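Local structure of N-hydroxyarylamine O-acetyltransferase (Bacillus cereus, 4DMO) at residues A[147-155]-A[161-169]; A[74-82]-A[122-130]. The protein probably transfers acetyl groups from acetyl-CoA to arylamines and N-hydroxyarylamines, as an arylamine N-acetyltransferase with a non-canonical catalytic triad. All coordinates share one frame; numbering follows the deposited sequence.

Interaction 1 (A[147-155]-A[161-169])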
ATOM      1  N   ALA A 147       1.966 -14.829  -1.537  1.00 23.74           N
ATOM      2  CA  ALA A 147       1.086 -15.198  -2.646  1.00 20.88           C
ATOM      3  C   ALA A 147       1.089 -14.174  -3.798  1.00 27.31           C
ATOM      4  O   ALA A 147       0.577 -14.460  -4.905  1.00 21.69           O
ATOM      5  CB  ALA A 147      -0.315 -15.392  -2.141  1.00 22.81           C
ATOM      6  N   THR A 148       1.608 -12.965  -3.557  1.00 24.12           N
ATOM      7  CA  THR A 148       1.642 -11.981  -4.652  1.00 27.45           C
ATOM      8  C   THR A 148       2.961 -12.049  -5.446  1.00 17.99           C
ATOM      9  O   THR A 148       3.065 -11.477  -6.525  1.00 25.44           O
ATOM     10  CB  THR A 148       1.428 -10.547  -4.150  1.00 19.90           C
ATOM     11  OG1 THR A 148       2.577 -10.104  -3.412  1.00 17.06           O
ATOM     12  CG2 THR A 148       0.186 -10.483  -3.270  1.00 16.28           C
ATOM     13  N   GLY A 149       3.958 -12.759  -4.925  1.00 23.34           N
ATOM     14  CA  GLY A 149       5.227 -12.864  -5.621  1.00 21.82           C
ATOM     15  C   GLY A 149       6.377 -12.889  -4.664  1.00 20.12           C
ATOM     16  O   GLY A 149       6.159 -13.027  -3.458  1.00 21.61           O
ATOM     17  N   ASP A 150       7.603 -12.779  -5.191  1.00 23.39           N
ATOM     18  CA  ASP A 150       8.809 -12.782  -4.346  1.00 24.26           C
ATOM     19  C   ASP A 150       9.370 -11.362  -4.188  1.00 23.39           C
ATOM     20  O   ASP A 150       9.322 -10.599  -5.141  1.00 20.77           O
ATOM     21  CB  ASP A 150       9.891 -13.677  -4.965  1.00 32.34           C
ATOM     22  CG  ASP A 150       9.631 -15.162  -4.753  1.00 42.50           C
ATOM     23  OD1 ASP A 150       8.468 -15.600  -4.897  1.00 39.09           O
ATOM     24  OD2 ASP A 150      10.608 -15.883  -4.424  1.00 42.57           O
ATOM     25  N   TYR A 151       9.918 -11.027  -3.012  1.00 19.98           N
ATOM     26  CA  TYR A 151      10.389  -9.667  -2.743  1.00 24.99           C
ATOM     27  C   TYR A 151      11.688  -9.653  -1.980  1.00 23.98           C
ATOM     28  O   TYR A 151      11.876 -10.461  -1.086  1.00 25.68           O
ATOM     29  CB  TYR A 151       9.346  -8.883  -1.924  1.00 21.40           C
ATOM     30  CG  TYR A 151       8.032  -8.757  -2.627  1.00 21.08           C
ATOM     31  CD1 TYR A 151       7.090  -9.778  -2.569  1.00 20.23           C
ATOM     32  CD2 TYR A 151       7.743  -7.638  -3.396  1.00 21.56           C
ATOM     33  CE1 TYR A 151       5.871  -9.663  -3.230  1.00 20.68           C
ATOM     34  CE2 TYR A 151       6.532  -7.526  -4.076  1.00 18.68           C
ATOM     35  CZ  TYR A 151       5.601  -8.544  -3.970  1.00 17.09           C
ATOM     36  OH  TYR A 151       4.406  -8.446  -4.641  1.00 16.63           O
ATOM     37  N   ARG A 152      12.583  -8.729  -2.327  1.00 23.11           N
ATOM     38  CA  ARG A 152      13.854  -8.602  -1.621  1.00 20.75           C
ATOM     39  C   ARG A 152      14.386  -7.196  -1.781  1.00 18.69           C
ATOM     40  O   ARG A 152      14.116  -6.504  -2.778  1.00 17.75           O
ATOM     41  CB  ARG A 152      14.896  -9.614  -2.155  1.00 23.25           C
ATOM     42  CG  ARG A 152      15.669  -9.123  -3.372  1.00 27.74           C
ATOM     43  CD  ARG A 152      16.596 -10.176  -4.004  1.00 34.83           C
ATOM     44  NE  ARG A 152      17.032  -9.776  -5.352  1.00 32.65           N
ATOM     45  CZ  ARG A 152      17.726 -10.552  -6.193  1.00 38.00           C
ATOM     46  NH1 ARG A 152      18.081 -11.785  -5.833  1.00 38.06           N
ATOM     47  NH2 ARG A 152      18.055 -10.113  -7.404  1.00 28.15           N
ATOM     48  N   ILE A 153      15.198  -6.796  -0.824  1.00 20.47           N
ATOM     49  CA  ILE A 153      15.815  -5.482  -0.874  1.00 24.74           C
ATOM     50  C   ILE A 153      17.272  -5.597  -1.295  1.00 21.92           C
ATOM     51  O   ILE A 153      17.953  -6.532  -0.906  1.00 24.50           O
ATOM     52  CB  ILE A 153      15.767  -4.834   0.510  1.00 25.37           C
ATOM     53  CG1 ILE A 153      14.312  -4.501   0.871  1.00 22.10           C
ATOM     54  CG2 ILE A 153      16.672  -3.611   0.544  1.00 27.08           C
ATOM     55  CD1 ILE A 153      14.175  -3.938   2.246  1.00 27.29           C
ATOM     56  N   ARG A 154      17.753  -4.653  -2.091  1.00 19.09           N
ATOM     57  CA  ARG A 154      19.176  -4.574  -2.369  1.00 29.50           C
ATOM     58  C   ARG A 154      19.628  -3.141  -2.224  1.00 27.97           C
ATOM     59  O   ARG A 154      18.909  -2.207  -2.589  1.00 24.15           O
ATOM     60  CB  ARG A 154      19.520  -5.125  -3.760  1.00 29.64           C
ATOM     61  CG  ARG A 154      19.315  -6.632  -3.876  1.00 23.54           C
ATOM     62  CD  ARG A 154      20.170  -7.244  -5.011  1.00 27.07           C
ATOM     63  NE  ARG A 154      19.684  -6.878  -6.343  1.00 25.78           N
ATOM     64  CZ  ARG A 154      20.294  -6.028  -7.180  1.00 31.75           C
ATOM     65  NH1 ARG A 154      21.430  -5.426  -6.848  1.00 24.50           N
ATOM     66  NH2 ARG A 154      19.749  -5.749  -8.356  1.00 26.06           N
ATOM     67  N   LYS A 155      20.798  -2.970  -1.631  1.00 19.97           N
ATOM     68  CA  LYS A 155      21.439  -1.668  -1.609  1.00 30.44           C
ATOM     69  C   LYS A 155      21.933  -1.421  -3.021  1.00 28.23           C
ATOM     70  O   LYS A 155      22.705  -2.204  -3.563  1.00 40.35           O
ATOM     71  CB  LYS A 155      22.602  -1.654  -0.610  1.00 32.55           C
ATOM     72  CG  LYS A 155      22.988  -0.264  -0.106  1.00 33.69           C
ATOM     73  CD  LYS A 155      24.216  -0.337   0.825  1.00 40.83           C
ATOM     74  CE  LYS A 155      24.450   0.964   1.597  1.00 40.09           C
ATOM     75  NZ  LYS A 155      24.713   2.113   0.673  1.00 45.97           N
ATOM     76  N   GLY A 161      17.104   6.740  -5.757  1.00 25.67           N
ATOM     77  CA  GLY A 161      17.256   6.242  -4.407  1.00 24.65           C
ATOM     78  C   GLY A 161      18.625   5.632  -4.188  1.00 27.68           C
ATOM     79  O   GLY A 161      19.484   5.663  -5.073  1.00 24.08           O
ATOM     80  N   ASN A 162      18.833   5.093  -2.989  1.00 29.94           N
ATOM     81  CA  ASN A 162      20.033   4.335  -2.700  1.00 27.31           C
ATOM     82  C   ASN A 162      19.722   2.910  -2.277  1.00 30.93           C
ATOM     83  O   ASN A 162      20.640   2.167  -1.936  1.00 24.85           O
ATOM     84  CB  ASN A 162      20.900   5.024  -1.649  1.00 23.38           C
ATOM     85  CG  ASN A 162      20.108   5.619  -0.533  1.00 26.82           C
ATOM     86  OD1 ASN A 162      19.218   4.982   0.038  1.00 28.68           O
ATOM     87  ND2 ASN A 162      20.403   6.873  -0.225  1.00 30.18           N
ATOM     88  N   TYR A 163      18.440   2.534  -2.311  1.00 25.21           N
ATOM     89  CA  TYR A 163      18.026   1.138  -2.119  1.00 26.01           C
ATOM     90  C   TYR A 163      16.945   0.800  -3.131  1.00 24.89           C
ATOM     91  O   TYR A 163      16.395   1.670  -3.801  1.00 22.90           O
ATOM     92  CB  TYR A 163      17.478   0.894  -0.717  1.00 21.26           C
ATOM     93  CG  TYR A 163      18.524   0.779   0.368  1.00 23.26           C
ATOM     94  CD1 TYR A 163      19.002  -0.467   0.748  1.00 27.48           C
ATOM     95  CD2 TYR A 163      19.016   1.896   1.024  1.00 17.73           C
ATOM     96  CE1 TYR A 163      19.938  -0.599   1.730  1.00 24.98           C
ATOM     97  CE2 TYR A 163      19.954   1.779   2.024  1.00 24.87           C
ATOM     98  CZ  TYR A 163      20.414   0.515   2.376  1.00 28.05           C
ATOM     99  OH  TYR A 163      21.368   0.333   3.364  1.00 30.64           O
ATOM    100  N   ILE A 164      16.651  -0.473  -3.259  1.00 22.65           N
ATOM    101  CA  ILE A 164      15.634  -0.898  -4.193  1.00 18.85           C
ATOM    102  C   ILE A 164      14.849  -2.039  -3.604  1.00 20.89           C
ATOM    103  O   ILE A 164      15.369  -2.829  -2.801  1.00 18.67           O
ATOM    104  CB  ILE A 164      16.205  -1.353  -5.564  1.00 20.96           C
ATOM    105  CG1 ILE A 164      17.009  -2.652  -5.431  1.00 19.72           C
ATOM    106  CG2 ILE A 164      17.042  -0.246  -6.210  1.00 20.24           C
ATOM    107  CD1 ILE A 164      17.558  -3.167  -6.808  1.00 20.71           C
ATOM    108  N   LEU A 165      13.582  -2.093  -4.010  1.00 24.02           N
ATOM    109  CA  LEU A 165      12.737  -3.242  -3.760  1.00 17.97           C
ATOM    110  C   LEU A 165      12.524  -3.961  -5.067  1.00 22.70           C
ATOM    111  O   LEU A 165      11.921  -3.417  -6.009  1.00 23.52           O
ATOM    112  CB  LEU A 165      11.392  -2.824  -3.188  1.00 21.31           C
ATOM    113  CG  LEU A 165      10.566  -4.069  -2.929  1.00 18.83           C
ATOM    114  CD1 LEU A 165      11.125  -4.813  -1.745  1.00 17.28           C
ATOM    115  CD2 LEU A 165       9.102  -3.746  -2.735  1.00 30.36           C
ATOM    116  N   GLU A 166      13.051  -5.178  -5.123  1.00 22.03           N
ATOM    117  CA  GLU A 166      12.946  -6.017  -6.285  1.00 18.81           C
ATOM    118  C   GLU A 166      11.897  -7.077  -6.047  1.00 16.90           C
ATOM    119  O   GLU A 166      11.612  -7.451  -4.927  1.00 19.29           O
ATOM    120  CB  GLU A 166      14.286  -6.712  -6.550  1.00 28.41           C
ATOM    121  CG  GLU A 166      15.186  -6.006  -7.529  1.00 23.55           C
ATOM    122  CD  GLU A 166      16.543  -6.654  -7.599  1.00 30.76           C
ATOM    123  OE1 GLU A 166      16.968  -7.221  -6.569  1.00 32.05           O
ATOM    124  OE2 GLU A 166      17.170  -6.626  -8.678  1.00 31.47           O
ATOM    125  N   MET A 167      11.342  -7.585  -7.121  1.00 18.00           N
ATOM    126  CA  MET A 167      10.290  -8.562  -7.000  1.00 27.42           C
ATOM    127  C   MET A 167      10.164  -9.454  -8.232  1.00 31.58           C
ATOM    128  O   MET A 167      10.582  -9.099  -9.354  1.00 22.45           O
ATOM    129  CB  MET A 167       8.955  -7.856  -6.794  1.00 20.25           C
ATOM    130  CG  MET A 167       8.448  -7.133  -8.048  1.00 25.62           C
ATOM    131  SD  MET A 167       7.069  -5.989  -7.754  1.00 28.63           S
ATOM    132  CE  MET A 167       6.788  -5.296  -9.394  1.00 23.84           C
ATOM    133  N   ARG A 168       9.533 -10.598  -8.026  1.00 21.50           N
ATOM    134  CA  ARG A 168       9.120 -11.398  -9.155  1.00 29.14           C
ATOM    135  C   ARG A 168       7.830 -12.157  -8.872  1.00 31.08           C
ATOM    136  O   ARG A 168       7.574 -12.542  -7.722  1.00 29.25           O
ATOM    137  CB  ARG A 168      10.265 -12.327  -9.540  1.00 36.13           C
ATOM    138  CG  ARG A 168      10.767 -13.184  -8.429  1.00 39.07           C
ATOM    139  CD  ARG A 168      12.094 -13.838  -8.843  1.00 49.40           C
ATOM    140  NE  ARG A 168      12.050 -15.299  -8.952  1.00 50.64           N
ATOM    141  CZ  ARG A 168      12.260 -16.135  -7.944  1.00 44.74           C
ATOM    142  NH1 ARG A 168      12.484 -15.670  -6.726  1.00 51.79           N
ATOM    143  NH2 ARG A 168      12.220 -17.439  -8.147  1.00 51.64           N
ATOM    144  N   LYS A 169       7.022 -12.338  -9.923  1.00 36.05           N
ATOM    145  CA  LYS A 169       5.912 -13.304  -9.928  1.00 33.19           C
ATOM    146  C   LYS A 169       4.616 -12.728  -9.389  1.00 34.80           C
ATOM    147  O   LYS A 169       3.546 -13.298  -9.618  1.00 60.52           O
ATOM    148  CB  LYS A 169       6.272 -14.536  -9.100  1.00 48.78           C
ATOM    149  CG  LYS A 169       7.507 -15.336  -9.550  1.00 54.39           C
ATOM    150  CD  LYS A 169       7.900 -16.308  -8.414  1.00 59.90           C
ATOM    151  CE  LYS A 169       8.722 -17.493  -8.878  1.00 61.57           C
ATOM    152  NZ  LYS A 169       9.111 -18.315  -7.695  1.00 61.25           N
TER
HETATM  153  O   HOH W   1      23.658   2.733  -1.813  1.00 27.78           O

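Interaction 2 (A[74-82]-A[122-130])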
ATOM      1  N   LEU A  74      -1.845   4.496   2.600  1.00 14.12           N
ATOM      2  CA  LEU A  74      -1.828   3.185   3.298  1.00 14.62           C
ATOM      3  C   LEU A  74      -0.563   3.030   4.123  1.00 13.47           C
ATOM      4  O   LEU A  74      -0.617   2.566   5.253  1.00 15.77           O
ATOM      5  CB  LEU A  74      -1.964   1.999   2.333  1.00  9.03           C
ATOM      6  CG  LEU A  74      -3.234   1.983   1.460  1.00 14.34           C
ATOM      7  CD1 LEU A  74      -3.392   0.734   0.575  1.00 16.52           C
ATOM      8  CD2 LEU A  74      -4.442   2.134   2.325  1.00 14.67           C
ATOM      9  N   ASN A  75       0.588   3.424   3.588  1.00 13.63           N
ATOM     10  CA  ASN A  75       1.810   3.236   4.348  1.00 17.69           C
ATOM     11  C   ASN A  75       1.941   4.163   5.561  1.00 15.64           C
ATOM     12  O   ASN A  75       2.367   3.716   6.637  1.00 17.05           O
ATOM     13  CB  ASN A  75       3.038   3.277   3.433  1.00 13.49           C
ATOM     14  CG  ASN A  75       3.190   2.011   2.665  1.00 14.36           C
ATOM     15  OD1 ASN A  75       2.917   0.939   3.181  1.00 13.41           O
ATOM     16  ND2 ASN A  75       3.571   2.118   1.400  1.00 13.68           N
ATOM     17  N   PRO A  76       1.534   5.437   5.424  1.00 20.85           N
ATOM     18  CA  PRO A  76       1.497   6.248   6.651  1.00 17.53           C
ATOM     19  C   PRO A  76       0.465   5.743   7.657  1.00 18.35           C
ATOM     20  O   PRO A  76       0.715   5.811   8.855  1.00 18.03           O
ATOM     21  CB  PRO A  76       1.132   7.631   6.143  1.00 18.10           C
ATOM     22  CG  PRO A  76       1.703   7.650   4.733  1.00 20.66           C
ATOM     23  CD  PRO A  76       1.411   6.265   4.217  1.00 15.82           C
ATOM     24  N   THR A  77      -0.655   5.207   7.190  1.00 14.49           N
ATOM     25  CA  THR A  77      -1.615   4.600   8.109  1.00 20.25           C
ATOM     26  C   THR A  77      -0.944   3.532   8.965  1.00 19.98           C
ATOM     27  O   THR A  77      -1.158   3.479  10.164  1.00 14.67           O
ATOM     28  CB  THR A  77      -2.813   3.946   7.366  1.00 16.86           C
ATOM     29  OG1 THR A  77      -3.522   4.940   6.649  1.00 13.85           O
ATOM     30  CG2 THR A  77      -3.778   3.279   8.335  1.00 22.78           C
ATOM     31  N   MET A  78      -0.170   2.652   8.325  1.00 20.13           N
ATOM     32  CA  MET A  78       0.475   1.541   9.015  1.00 16.89           C
ATOM     33  C   MET A  78       1.581   2.106   9.911  1.00 18.80           C
ATOM     34  O   MET A  78       1.704   1.770  11.082  1.00 23.72           O
ATOM     35  CB  MET A  78       1.022   0.535   8.001  1.00 19.38           C
ATOM     36  CG  MET A  78       1.936  -0.546   8.589  1.00 23.25           C
ATOM     37  SD  MET A  78       1.139  -1.647   9.787  1.00 23.72           S
ATOM     38  CE  MET A  78       0.212  -2.707   8.703  1.00 23.64           C
ATOM     39  N   TYR A  79       2.346   3.017   9.356  1.00 19.08           N
ATOM     40  CA  TYR A  79       3.301   3.775  10.138  1.00 21.62           C
ATOM     41  C   TYR A  79       2.715   4.250  11.490  1.00 25.61           C
ATOM     42  O   TYR A  79       3.284   3.945  12.531  1.00 27.40           O
ATOM     43  CB  TYR A  79       3.762   4.968   9.310  1.00 15.00           C
ATOM     44  CG  TYR A  79       4.524   6.003  10.084  1.00 18.46           C
ATOM     45  CD1 TYR A  79       5.802   5.744  10.520  1.00 21.90           C
ATOM     46  CD2 TYR A  79       3.968   7.257  10.353  1.00 20.35           C
ATOM     47  CE1 TYR A  79       6.514   6.681  11.218  1.00 24.83           C
ATOM     48  CE2 TYR A  79       4.676   8.206  11.042  1.00 27.72           C
ATOM     49  CZ  TYR A  79       5.956   7.905  11.472  1.00 24.02           C
ATOM     50  OH  TYR A  79       6.687   8.817  12.167  1.00 21.57           O
ATOM     51  N   TYR A  80       1.595   4.986  11.482  1.00 18.12           N
ATOM     52  CA  TYR A  80       0.994   5.478  12.738  1.00 25.81           C
ATOM     53  C   TYR A  80       0.592   4.355  13.671  1.00 25.23           C
ATOM     54  O   TYR A  80       0.854   4.425  14.875  1.00 29.99           O
ATOM     55  CB  TYR A  80      -0.223   6.391  12.501  1.00 16.63           C
ATOM     56  CG  TYR A  80       0.136   7.689  11.808  1.00 20.13           C
ATOM     57  CD1 TYR A  80       0.995   8.604  12.387  1.00 20.58           C
ATOM     58  CD2 TYR A  80      -0.357   7.965  10.548  1.00 14.56           C
ATOM     59  CE1 TYR A  80       1.322   9.755  11.732  1.00 24.42           C
ATOM     60  CE2 TYR A  80      -0.039   9.094   9.896  1.00 20.74           C
ATOM     61  CZ  TYR A  80       0.803   9.995  10.479  1.00 24.15           C
ATOM     62  OH  TYR A  80       1.117  11.146   9.803  1.00 29.36           O
ATOM     63  N   PHE A  81       0.009   3.299  13.125  1.00 24.49           N
ATOM     64  CA  PHE A  81      -0.328   2.158  13.947  1.00 27.37           C
ATOM     65  C   PHE A  81       0.920   1.588  14.600  1.00 31.57           C
ATOM     66  O   PHE A  81       0.901   1.254  15.796  1.00 28.41           O
ATOM     67  CB  PHE A  81      -0.955   1.058  13.133  1.00 24.56           C
ATOM     68  CG  PHE A  81      -1.131  -0.205  13.899  1.00 22.42           C
ATOM     69  CD1 PHE A  81      -2.148  -0.330  14.817  1.00 28.05           C
ATOM     70  CD2 PHE A  81      -0.258  -1.256  13.732  1.00 29.69           C
ATOM     71  CE1 PHE A  81      -2.308  -1.500  15.541  1.00 29.46           C
ATOM     72  CE2 PHE A  81      -0.412  -2.425  14.453  1.00 24.51           C
ATOM     73  CZ  PHE A  81      -1.443  -2.542  15.353  1.00 30.55           C
ATOM     74  N   LEU A  82       1.990   1.466  13.813  1.00 30.89           N
ATOM     75  CA  LEU A  82       3.235   0.839  14.297  1.00 36.17           C
ATOM     76  C   LEU A  82       3.897   1.709  15.365  1.00 30.72           C
ATOM     77  O   LEU A  82       4.407   1.198  16.353  1.00 32.54           O
ATOM     78  CB  LEU A  82       4.217   0.567  13.141  1.00 26.68           C
ATOM     79  CG  LEU A  82       3.771  -0.541  12.178  1.00 24.71           C
ATOM     80  CD1 LEU A  82       4.740  -0.709  11.022  1.00 23.55           C
ATOM     81  CD2 LEU A  82       3.616  -1.865  12.903  1.00 25.98           C
ATOM     82  N   TYR A 122      13.840  -3.339   8.530  1.00 27.12           N
ATOM     83  CA  TYR A 122      12.831  -3.987   7.699  1.00 29.91           C
ATOM     84  C   TYR A 122      12.015  -2.933   6.991  1.00 26.86           C
ATOM     85  O   TYR A 122      11.664  -1.921   7.578  1.00 26.94           O
ATOM     86  CB  TYR A 122      11.904  -4.876   8.537  1.00 34.37           C
ATOM     87  CG  TYR A 122      12.636  -5.983   9.265  1.00 27.75           C
ATOM     88  CD1 TYR A 122      13.325  -5.721  10.424  1.00 22.29           C
ATOM     89  CD2 TYR A 122      12.638  -7.282   8.772  1.00 30.21           C
ATOM     90  CE1 TYR A 122      14.012  -6.699  11.077  1.00 22.68           C
ATOM     91  CE2 TYR A 122      13.332  -8.283   9.417  1.00 25.37           C
ATOM     92  CZ  TYR A 122      14.012  -7.983  10.580  1.00 28.73           C
ATOM     93  OH  TYR A 122      14.696  -8.965  11.249  1.00 36.23           O
ATOM     94  N   LEU A 123      11.728  -3.186   5.723  1.00 32.20           N
ATOM     95  CA  LEU A 123      10.787  -2.385   4.954  1.00 20.73           C
ATOM     96  C   LEU A 123       9.386  -2.919   5.216  1.00 23.30           C
ATOM     97  O   LEU A 123       9.109  -4.104   4.992  1.00 19.73           O
ATOM     98  CB  LEU A 123      11.098  -2.511   3.480  1.00 21.15           C
ATOM     99  CG  LEU A 123      10.240  -1.813   2.435  1.00 22.61           C
ATOM    100  CD1 LEU A 123      10.473  -0.303   2.435  1.00 23.41           C
ATOM    101  CD2 LEU A 123      10.577  -2.417   1.094  1.00 23.55           C
ATOM    102  N   ILE A 124       8.506  -2.044   5.691  1.00 21.75           N
ATOM    103  CA  ILE A 124       7.093  -2.385   5.843  1.00 18.81           C
ATOM    104  C   ILE A 124       6.264  -1.823   4.665  1.00 19.43           C
ATOM    105  O   ILE A 124       6.049  -0.611   4.552  1.00 18.23           O
ATOM    106  CB  ILE A 124       6.561  -1.840   7.185  1.00 19.30           C
ATOM    107  CG1 ILE A 124       7.504  -2.270   8.325  1.00 28.98           C
ATOM    108  CG2 ILE A 124       5.112  -2.273   7.411  1.00 21.20           C
ATOM    109  CD1 ILE A 124       7.768  -3.807   8.419  1.00 22.68           C
ATOM    110  N   GLU A 125       5.807  -2.717   3.796  1.00 15.43           N
ATOM    111  CA  GLU A 125       5.149  -2.307   2.560  1.00 19.73           C
ATOM    112  C   GLU A 125       3.747  -2.872   2.461  1.00 16.11           C
ATOM    113  O   GLU A 125       3.546  -4.066   2.204  1.00 11.17           O
ATOM    114  CB  GLU A 125       5.970  -2.723   1.327  1.00 17.54           C
ATOM    115  CG  GLU A 125       5.376  -2.300   0.004  1.00 20.11           C
ATOM    116  CD  GLU A 125       5.145  -0.799  -0.066  1.00 18.48           C
ATOM    117  OE1 GLU A 125       6.147  -0.046  -0.138  1.00 14.42           O
ATOM    118  OE2 GLU A 125       3.958  -0.384  -0.082  1.00 13.01           O
ATOM    119  N   VAL A 126       2.771  -1.974   2.626  1.00 14.02           N
ATOM    120  CA  VAL A 126       1.361  -2.342   2.556  1.00 15.29           C
ATOM    121  C   VAL A 126       0.573  -1.536   1.498  1.00 16.35           C
ATOM    122  O   VAL A 126      -0.654  -1.700   1.378  1.00  9.03           O
ATOM    123  CB  VAL A 126       0.697  -2.191   3.938  1.00 13.20           C
ATOM    124  CG1 VAL A 126       1.418  -3.083   4.922  1.00 16.77           C
ATOM    125  CG2 VAL A 126       0.740  -0.742   4.390  1.00 11.39           C
ATOM    126  N   GLY A 127       1.282  -0.738   0.687  1.00 15.06           N
ATOM    127  CA  GLY A 127       0.624   0.190  -0.211  1.00 14.16           C
ATOM    128  C   GLY A 127       0.957   0.141  -1.681  1.00 16.58           C
ATOM    129  O   GLY A 127       0.486   0.986  -2.453  1.00 22.58           O
ATOM    130  N   PHE A 128       1.736  -0.844  -2.079  1.00 17.29           N
ATOM    131  CA  PHE A 128       2.258  -0.918  -3.448  1.00 22.82           C
ATOM    132  C   PHE A 128       1.287  -1.679  -4.320  1.00 19.62           C
ATOM    133  O   PHE A 128       1.632  -2.723  -4.881  1.00 15.62           O
ATOM    134  CB  PHE A 128       3.617  -1.656  -3.460  1.00 17.38           C
ATOM    135  CG  PHE A 128       4.394  -1.532  -4.748  1.00 18.74           C
ATOM    136  CD1 PHE A 128       5.200  -2.566  -5.180  1.00 24.85           C
ATOM    137  CD2 PHE A 128       4.343  -0.378  -5.508  1.00 18.82           C
ATOM    138  CE1 PHE A 128       5.944  -2.461  -6.365  1.00 23.62           C
ATOM    139  CE2 PHE A 128       5.075  -0.268  -6.677  1.00 23.43           C
ATOM    140  CZ  PHE A 128       5.886  -1.318  -7.098  1.00 21.87           C
ATOM    141  N   GLY A 129       0.081  -1.150  -4.458  1.00 12.46           N
ATOM    142  CA  GLY A 129      -0.968  -1.843  -5.194  1.00 12.75           C
ATOM    143  C   GLY A 129      -1.220  -3.238  -4.641  1.00 13.56           C
ATOM    144  O   GLY A 129      -1.390  -3.424  -3.442  1.00 16.79           O
ATOM    145  N   SER A 130      -1.276  -4.224  -5.521  1.00 14.91           N
ATOM    146  CA  SER A 130      -1.418  -5.613  -5.108  1.00 16.48           C
ATOM    147  C   SER A 130      -0.051  -6.323  -4.995  1.00 17.86           C
ATOM    148  O   SER A 130       0.029  -7.507  -4.682  1.00 19.37           O
ATOM    149  CB  SER A 130      -2.288  -6.342  -6.131  1.00 23.12           C
ATOM    150  OG  SER A 130      -1.639  -6.357  -7.390  1.00 28.09           O
TER
HETATM  151  O   HOH W   2       3.918   0.665   5.852  1.00 22.13           O

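Interaction 1 (A[147-155]-A[161-169])
Glu166 carries this contact, its carboxylate held by two arginines of the facing strand. Arg154 grips it side-on: NE donates to Glu166 OE1 at 2.7 Å, and Arg154 NH2 reaches Glu166 OE2, also at 2.7 Å. The guanidinium and carboxylate planes are turned 57° apart, so the pair is bidentate without being coplanar. Arg152 NE adds a third strong bond, 2.8 Å to Glu166 OE1, and the two NE donors reach that oxygen from opposite faces of the carboxylate. With three strong bonds, the rotation of the carboxylate is largely fixed, and the two positive groups would be expected to stabilise its negative charge. The bend in Arg154 at its third torsion (chi3 -71°) turns the guanidinium toward Glu166, while Ile164 CD1 sits over one face, toward the rim, 3.7 Å from Arg154 NH2.

Asp150 occupies the same side of the sheet nearer the hairpin's open end. Its OD2 forms a salt bridge with Arg168 NH1 at 3.0 Å; the side chains run alongside one another with their planes 68° apart. Lys169 NZ makes a long salt bridge to Asp150 OD1, at 4.0 Å.

The antiparallel register brings these side chains together: hydrogen-bonded pairs Asp150–Arg168, Arg152–Glu166 and Arg154–Ile164 place theirs on one face. On the other, Tyr151 CD2 packs against Met167 CB at 3.6 Å, and Lys155 CG lies over the Tyr163 ring, 3.9 Å from its centroid.

The hairpin belongs to the large antiparallel sheet, with strand 144-146 beside 149-158 and strand 183-188 beside 163-168. Arg152 makes a cation-pi contact with Trp182, part of the bound sulfonate ligand's pocket, while Ile153 and Leu165, on the opposite face, pack on Leu123 of strand 120-124.

Interaction 2 (A[74-82]-A[122-130])
Asn75 and Glu125 meet at about a right angle, with amide and carboxylate planes 72° apart. Asn75 ND2 donates to Glu125 OE2 at 2.9 Å in a nearly straight bond (172°); the oxygen lies in the amide plane, but the nitrogen approaches it on the syn side, out of the carboxylate plane. Gly127 N supplies a second bond, 2.8 Å to Glu125 OE2 on its anti lone pair. The oxygen is thus gripped from two directions.

The other end of the amide also works. Val126 N donates to Asn75 OD1 at 3.0 Å, in the carbonyl plane and on a lone pair. A water bridges Asn75 OD1 to Ile124 O. Because Asn75 CG stands anti to its carbonyl carbon (chi1 -76°), the amide reaches out from the helix into the turn, where ND2 also bonds Ile111 O. Packing is close here, Val126 CG2 being 3.0 Å from Asn75 OD1.

Along the helix the contact becomes apolar. Met78 crosses both Ile124 and Val126 roughly perpendicularly: its CG meets Ile124 CG2 at 3.8 Å, and bends at chi2 and chi3 curl the chain to place CE 4.0 Å from Val126 CG1. One turn on, Leu82 CD1 touches Ile124 CG2 at 4.0 Å, and Leu74 lies against Gly127.

Glu125 OE1 is hydrogen-bonded to His110 NE2, consistent with Glu125 being the acid of the Cys-His-Glu triad reported for this enzyme. On that reading, the Asn75 amide and the backbone N of Gly127 would be second-shell donors that hold its other oxygen, OE2, in place. A central helix, with the cysteine at its N-terminal end, packed against a sheet whose strand 103-117 carries the histidine, with the acid just past the end of strand 120-124, is the arrangement of the papain-like cysteine protease fold that arylamine N-acetyltransferases share.

From the N terminus, interaction 2 comes first: helix 71-84 leads into strands 88-98 and 103-117, and its contact with 122-130 closes a 39-residue excursion through the sheet. Only after that does the chain reach interaction 1, a hairpin whose contact closes just five intervening residues. The two closures therefore lie in series, neither nested nor crossed. In space they adjoin, with centres about 15 Å apart: Thr148 CG2 packs on Ser130 O at 3.3 Å, and Met167 SD approaches Phe128 CE1 at 4.0 Å. Interaction 1 joins neighbouring strands toward one edge of the large antiparallel sheet, whereas interaction 2 fastens helix 71-84 to strand 120-124 and the turn beyond it.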